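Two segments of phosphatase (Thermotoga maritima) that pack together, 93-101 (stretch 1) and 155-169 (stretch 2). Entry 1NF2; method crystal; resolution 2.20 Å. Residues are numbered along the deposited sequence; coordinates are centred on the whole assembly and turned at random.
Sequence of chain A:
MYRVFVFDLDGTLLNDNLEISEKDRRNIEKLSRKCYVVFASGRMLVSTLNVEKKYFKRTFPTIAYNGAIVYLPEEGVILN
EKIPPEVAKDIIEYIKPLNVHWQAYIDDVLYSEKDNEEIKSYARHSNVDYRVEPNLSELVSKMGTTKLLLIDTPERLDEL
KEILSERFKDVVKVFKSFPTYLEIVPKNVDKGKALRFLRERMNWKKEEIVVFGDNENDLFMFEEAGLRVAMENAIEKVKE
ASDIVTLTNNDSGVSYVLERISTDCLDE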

# COMPACT_ATOMS: atom_id res chain seq x y z
N GLU A 93 -23.41 -9.87 -5.02
CA GLU A 93 -24.59 -10.55 -5.55
C GLU A 93 -24.45 -10.76 -7.05
O GLU A 93 -24.99 -11.72 -7.61
CB GLU A 93 -25.85 -9.73 -5.23
CG GLU A 93 -26.25 -9.82 -3.76
CD GLU A 93 -27.49 -9.02 -3.42
OE1 GLU A 93 -27.93 -9.09 -2.25
OE2 GLU A 93 -28.01 -8.31 -4.31
N TYR A 94 -23.69 -9.89 -7.71
CA TYR A 94 -23.46 -10.00 -9.14
C TYR A 94 -22.44 -11.10 -9.44
O TYR A 94 -22.59 -11.88 -10.39
CB TYR A 94 -22.93 -8.66 -9.66
CG TYR A 94 -22.78 -8.57 -11.16
CD1 TYR A 94 -23.80 -8.02 -11.95
CD2 TYR A 94 -21.61 -8.99 -11.79
CE1 TYR A 94 -23.65 -7.89 -13.33
CE2 TYR A 94 -21.45 -8.86 -13.16
CZ TYR A 94 -22.47 -8.30 -13.93
OH TYR A 94 -22.30 -8.17 -15.29
N ILE A 95 -21.40 -11.15 -8.62
CA ILE A 95 -20.30 -12.09 -8.80
C ILE A 95 -20.53 -13.54 -8.37
O ILE A 95 -19.94 -14.46 -8.94
CB ILE A 95 -19.06 -11.55 -8.07
CG1 ILE A 95 -17.80 -12.10 -8.71
CG2 ILE A 95 -19.10 -11.93 -6.60
CD1 ILE A 95 -16.54 -11.60 -8.04
N LYS A 96 -21.38 -13.76 -7.37
CA LYS A 96 -21.62 -15.12 -6.90
C LYS A 96 -22.21 -16.09 -7.93
O LYS A 96 -21.73 -17.22 -8.07
CB LYS A 96 -22.48 -15.10 -5.63
CG LYS A 96 -21.72 -14.55 -4.41
CD LYS A 96 -22.61 -14.38 -3.18
CE LYS A 96 -23.02 -15.71 -2.56
NZ LYS A 96 -21.85 -16.48 -2.03
N PRO A 97 -23.25 -15.67 -8.67
CA PRO A 97 -23.82 -16.60 -9.66
C PRO A 97 -22.78 -17.03 -10.69
O PRO A 97 -22.94 -18.05 -11.36
CB PRO A 97 -24.94 -15.78 -10.29
CG PRO A 97 -25.37 -14.88 -9.17
CD PRO A 97 -24.05 -14.44 -8.59
N LEU A 98 -21.71 -16.25 -10.81
CA LEU A 98 -20.63 -16.54 -11.75
C LEU A 98 -19.63 -17.58 -11.24
O LEU A 98 -18.63 -17.86 -11.90
CB LEU A 98 -19.89 -15.24 -12.09
CG LEU A 98 -20.32 -14.47 -13.34
CD1 LEU A 98 -21.82 -14.57 -13.53
CD2 LEU A 98 -19.88 -13.02 -13.22
N ASN A 99 -19.91 -18.15 -10.07
CA ASN A 99 -19.03 -19.15 -9.47
C ASN A 99 -17.55 -18.85 -9.66
O ASN A 99 -16.91 -19.39 -10.57
CB ASN A 99 -19.35 -20.55 -10.00
CG ASN A 99 -20.25 -21.33 -9.07
OD1 ASN A 99 -21.43 -21.02 -8.92
ND2 ASN A 99 -19.69 -22.34 -8.42
N VAL A 100 -17.02 -17.99 -8.80
CA VAL A 100 -15.62 -17.60 -8.83
C VAL A 100 -15.01 -17.76 -7.45
O VAL A 100 -15.71 -18.07 -6.48
CB VAL A 100 -15.47 -16.13 -9.26
CG1 VAL A 100 -16.03 -15.93 -10.65
CG2 VAL A 100 -16.18 -15.23 -8.26
N HIS A 101 -13.70 -17.54 -7.35
CA HIS A 101 -13.01 -17.64 -6.07
C HIS A 101 -12.64 -16.23 -5.63
O HIS A 101 -11.71 -15.61 -6.14
CB HIS A 101 -11.77 -18.52 -6.21
CG HIS A 101 -12.09 -19.97 -6.42
ND1 HIS A 101 -12.81 -20.71 -5.51
CD2 HIS A 101 -11.80 -20.80 -7.45
CE1 HIS A 101 -12.96 -21.94 -5.97
NE2 HIS A 101 -12.35 -22.03 -7.14
N GLU A 155 -6.62 -16.60 -17.95
CA GLU A 155 -7.63 -16.67 -18.99
C GLU A 155 -8.98 -16.13 -18.53
O GLU A 155 -9.42 -15.06 -18.96
CB GLU A 155 -7.79 -18.12 -19.45
CG GLU A 155 -8.86 -18.33 -20.51
CD GLU A 155 -8.59 -17.54 -21.77
OE1 GLU A 155 -9.36 -17.68 -22.74
OE2 GLU A 155 -7.60 -16.77 -21.80
N ARG A 156 -9.64 -16.88 -17.65
CA ARG A 156 -10.94 -16.51 -17.13
C ARG A 156 -10.91 -15.19 -16.36
O ARG A 156 -11.90 -14.46 -16.34
CB ARG A 156 -11.49 -17.62 -16.23
CG ARG A 156 -13.01 -17.66 -16.16
CD ARG A 156 -13.51 -19.00 -15.63
NE ARG A 156 -13.76 -18.98 -14.20
CZ ARG A 156 -14.83 -18.42 -13.64
NH1 ARG A 156 -15.75 -17.83 -14.40
NH2 ARG A 156 -14.98 -18.45 -12.32
N LEU A 157 -9.77 -14.88 -15.76
CA LEU A 157 -9.64 -13.64 -15.00
C LEU A 157 -9.67 -12.43 -15.94
O LEU A 157 -10.18 -11.37 -15.58
CB LEU A 157 -8.34 -13.64 -14.18
CG LEU A 157 -8.35 -12.76 -12.92
CD1 LEU A 157 -9.39 -13.30 -11.95
CD2 LEU A 157 -6.97 -12.77 -12.28
N ASP A 158 -9.12 -12.60 -17.14
CA ASP A 158 -9.12 -11.52 -18.12
C ASP A 158 -10.55 -11.24 -18.56
O ASP A 158 -10.90 -10.11 -18.92
CB ASP A 158 -8.29 -11.89 -19.35
CG ASP A 158 -6.81 -11.60 -19.17
OD1 ASP A 158 -6.03 -11.90 -20.10
OD2 ASP A 158 -6.43 -11.08 -18.10
N GLU A 159 -11.38 -12.27 -18.52
CA GLU A 159 -12.78 -12.14 -18.91
C GLU A 159 -13.56 -11.51 -17.76
O GLU A 159 -14.36 -10.60 -17.97
CB GLU A 159 -13.36 -13.52 -19.26
CG GLU A 159 -12.64 -14.20 -20.42
CD GLU A 159 -13.15 -15.60 -20.71
OE1 GLU A 159 -12.61 -16.25 -21.63
OE2 GLU A 159 -14.10 -16.05 -20.03
N LEU A 160 -13.33 -12.00 -16.55
CA LEU A 160 -14.01 -11.45 -15.38
C LEU A 160 -13.70 -9.97 -15.26
O LEU A 160 -14.58 -9.16 -14.97
CB LEU A 160 -13.57 -12.20 -14.13
CG LEU A 160 -14.02 -13.65 -14.08
CD1 LEU A 160 -13.55 -14.30 -12.79
CD2 LEU A 160 -15.55 -13.72 -14.17
N LYS A 161 -12.44 -9.61 -15.49
CA LYS A 161 -12.01 -8.22 -15.42
C LYS A 161 -12.89 -7.39 -16.35
O LYS A 161 -13.44 -6.36 -15.96
CB LYS A 161 -10.55 -8.13 -15.87
CG LYS A 161 -9.84 -6.84 -15.51
CD LYS A 161 -10.15 -5.71 -16.46
CE LYS A 161 -9.36 -4.47 -16.07
NZ LYS A 161 -9.48 -3.37 -17.07
N GLU A 162 -13.02 -7.86 -17.59
CA GLU A 162 -13.81 -7.20 -18.62
C GLU A 162 -15.24 -6.87 -18.19
O GLU A 162 -15.67 -5.72 -18.27
CB GLU A 162 -13.84 -8.07 -19.87
CG GLU A 162 -14.49 -7.42 -21.08
CD GLU A 162 -14.66 -8.39 -22.24
OE1 GLU A 162 -15.49 -9.32 -22.13
OE2 GLU A 162 -13.95 -8.21 -23.26
N ILE A 163 -15.98 -7.87 -17.74
CA ILE A 163 -17.37 -7.64 -17.34
C ILE A 163 -17.54 -6.84 -16.04
O ILE A 163 -18.50 -6.08 -15.91
CB ILE A 163 -18.15 -8.98 -17.23
CG1 ILE A 163 -18.30 -9.38 -15.77
CG2 ILE A 163 -17.43 -10.07 -18.00
CD1 ILE A 163 -19.43 -10.34 -15.52
N LEU A 164 -16.64 -7.02 -15.08
CA LEU A 164 -16.76 -6.29 -13.83
C LEU A 164 -16.39 -4.83 -14.01
O LEU A 164 -16.95 -3.96 -13.34
CB LEU A 164 -15.90 -6.94 -12.74
CG LEU A 164 -16.49 -8.26 -12.22
CD1 LEU A 164 -15.54 -8.95 -11.27
CD2 LEU A 164 -17.82 -7.97 -11.54
N SER A 165 -15.48 -4.54 -14.92
CA SER A 165 -15.08 -3.17 -15.18
C SER A 165 -16.23 -2.43 -15.88
O SER A 165 -16.63 -1.35 -15.46
CB SER A 165 -13.83 -3.12 -16.05
OG SER A 165 -13.41 -1.79 -16.27
N GLU A 166 -16.75 -3.03 -16.95
CA GLU A 166 -17.86 -2.44 -17.70
C GLU A 166 -19.05 -2.16 -16.80
O GLU A 166 -19.70 -1.12 -16.91
CB GLU A 166 -18.32 -3.40 -18.80
CG GLU A 166 -17.33 -3.58 -19.94
CD GLU A 166 -17.22 -2.34 -20.80
OE1 GLU A 166 -16.75 -1.30 -20.30
OE2 GLU A 166 -17.61 -2.41 -21.98
N ARG A 167 -19.32 -3.09 -15.89
CA ARG A 167 -20.45 -2.99 -14.98
C ARG A 167 -20.25 -2.09 -13.76
O ARG A 167 -21.19 -1.43 -13.32
CB ARG A 167 -20.85 -4.39 -14.51
CG ARG A 167 -21.99 -4.42 -13.51
CD ARG A 167 -23.31 -3.93 -14.12
NE ARG A 167 -24.39 -4.01 -13.14
CZ ARG A 167 -24.50 -3.23 -12.08
NH1 ARG A 167 -23.59 -2.28 -11.85
NH2 ARG A 167 -25.49 -3.41 -11.21
N PHE A 168 -19.03 -2.05 -13.22
CA PHE A 168 -18.79 -1.25 -12.03
C PHE A 168 -17.74 -0.15 -12.11
O PHE A 168 -17.44 0.51 -11.11
CB PHE A 168 -18.46 -2.18 -10.87
CG PHE A 168 -19.57 -3.13 -10.54
CD1 PHE A 168 -20.77 -2.66 -10.02
CD2 PHE A 168 -19.41 -4.50 -10.71
CE1 PHE A 168 -21.79 -3.55 -9.67
CE2 PHE A 168 -20.42 -5.39 -10.36
CZ PHE A 168 -21.62 -4.91 -9.83
N LYS A 169 -17.19 0.07 -13.30
CA LYS A 169 -16.17 1.09 -13.52
C LYS A 169 -16.54 2.44 -12.89
O LYS A 169 -15.67 3.17 -12.42
CB LYS A 169 -15.98 1.28 -15.03
CG LYS A 169 -14.83 2.17 -15.45
CD LYS A 169 -14.79 2.32 -16.97
CE LYS A 169 -14.71 0.96 -17.66
NZ LYS A 169 -14.76 1.07 -19.14

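Stretch 2 is mostly helical, part of a helix that begins earlier in the chain, held by backbone hydrogen bonds from residue i+4 N to residue i O, such as Leu160 N to Arg156 O at 2.9 Å. Stretch 1 carries the last part of a helix and then a loop. Its turn is tied by Leu98 N to Ile95 O at 3.1 Å and Asn99 N to Lys96 O at 2.9 Å. The two stretches run in opposite senses: Ile95 lies nearest Leu164, and Leu98 nearest Leu160. The contact buries 455 Å², both sides summed.

Aromatic contacts centre on Tyr94. Its side chain fits as a knob among Ile163, Leu164, Arg167 and Phe168. Phe168 turns its edge to the Tyr94 face, with ring planes at 78° and centroids 5.4 Å apart. Arg167 CG lies over the same ring, 4.2 Å from its centroid, in a CH-pi contact. Ile163 CD1 meets the ring edge, 3.4 Å from Tyr94 CE2.

Apolar side chains extend the packing. Leu98 CD2 is 3.6 Å from Ile163 CD1, and Val100 CG1 is 3.7 Å from Leu160 CD1. Ile95 CD1 reaches Leu164 CD1 at 4.3 Å. Such contacts are held by dispersion and the exclusion of water.

The polar approach is at Arg156, whose NH2 lies 2.8 Å from Asn99 O. The guanidinium is charged and the carbonyl electron-rich, so their proximity is electrostatically favourable.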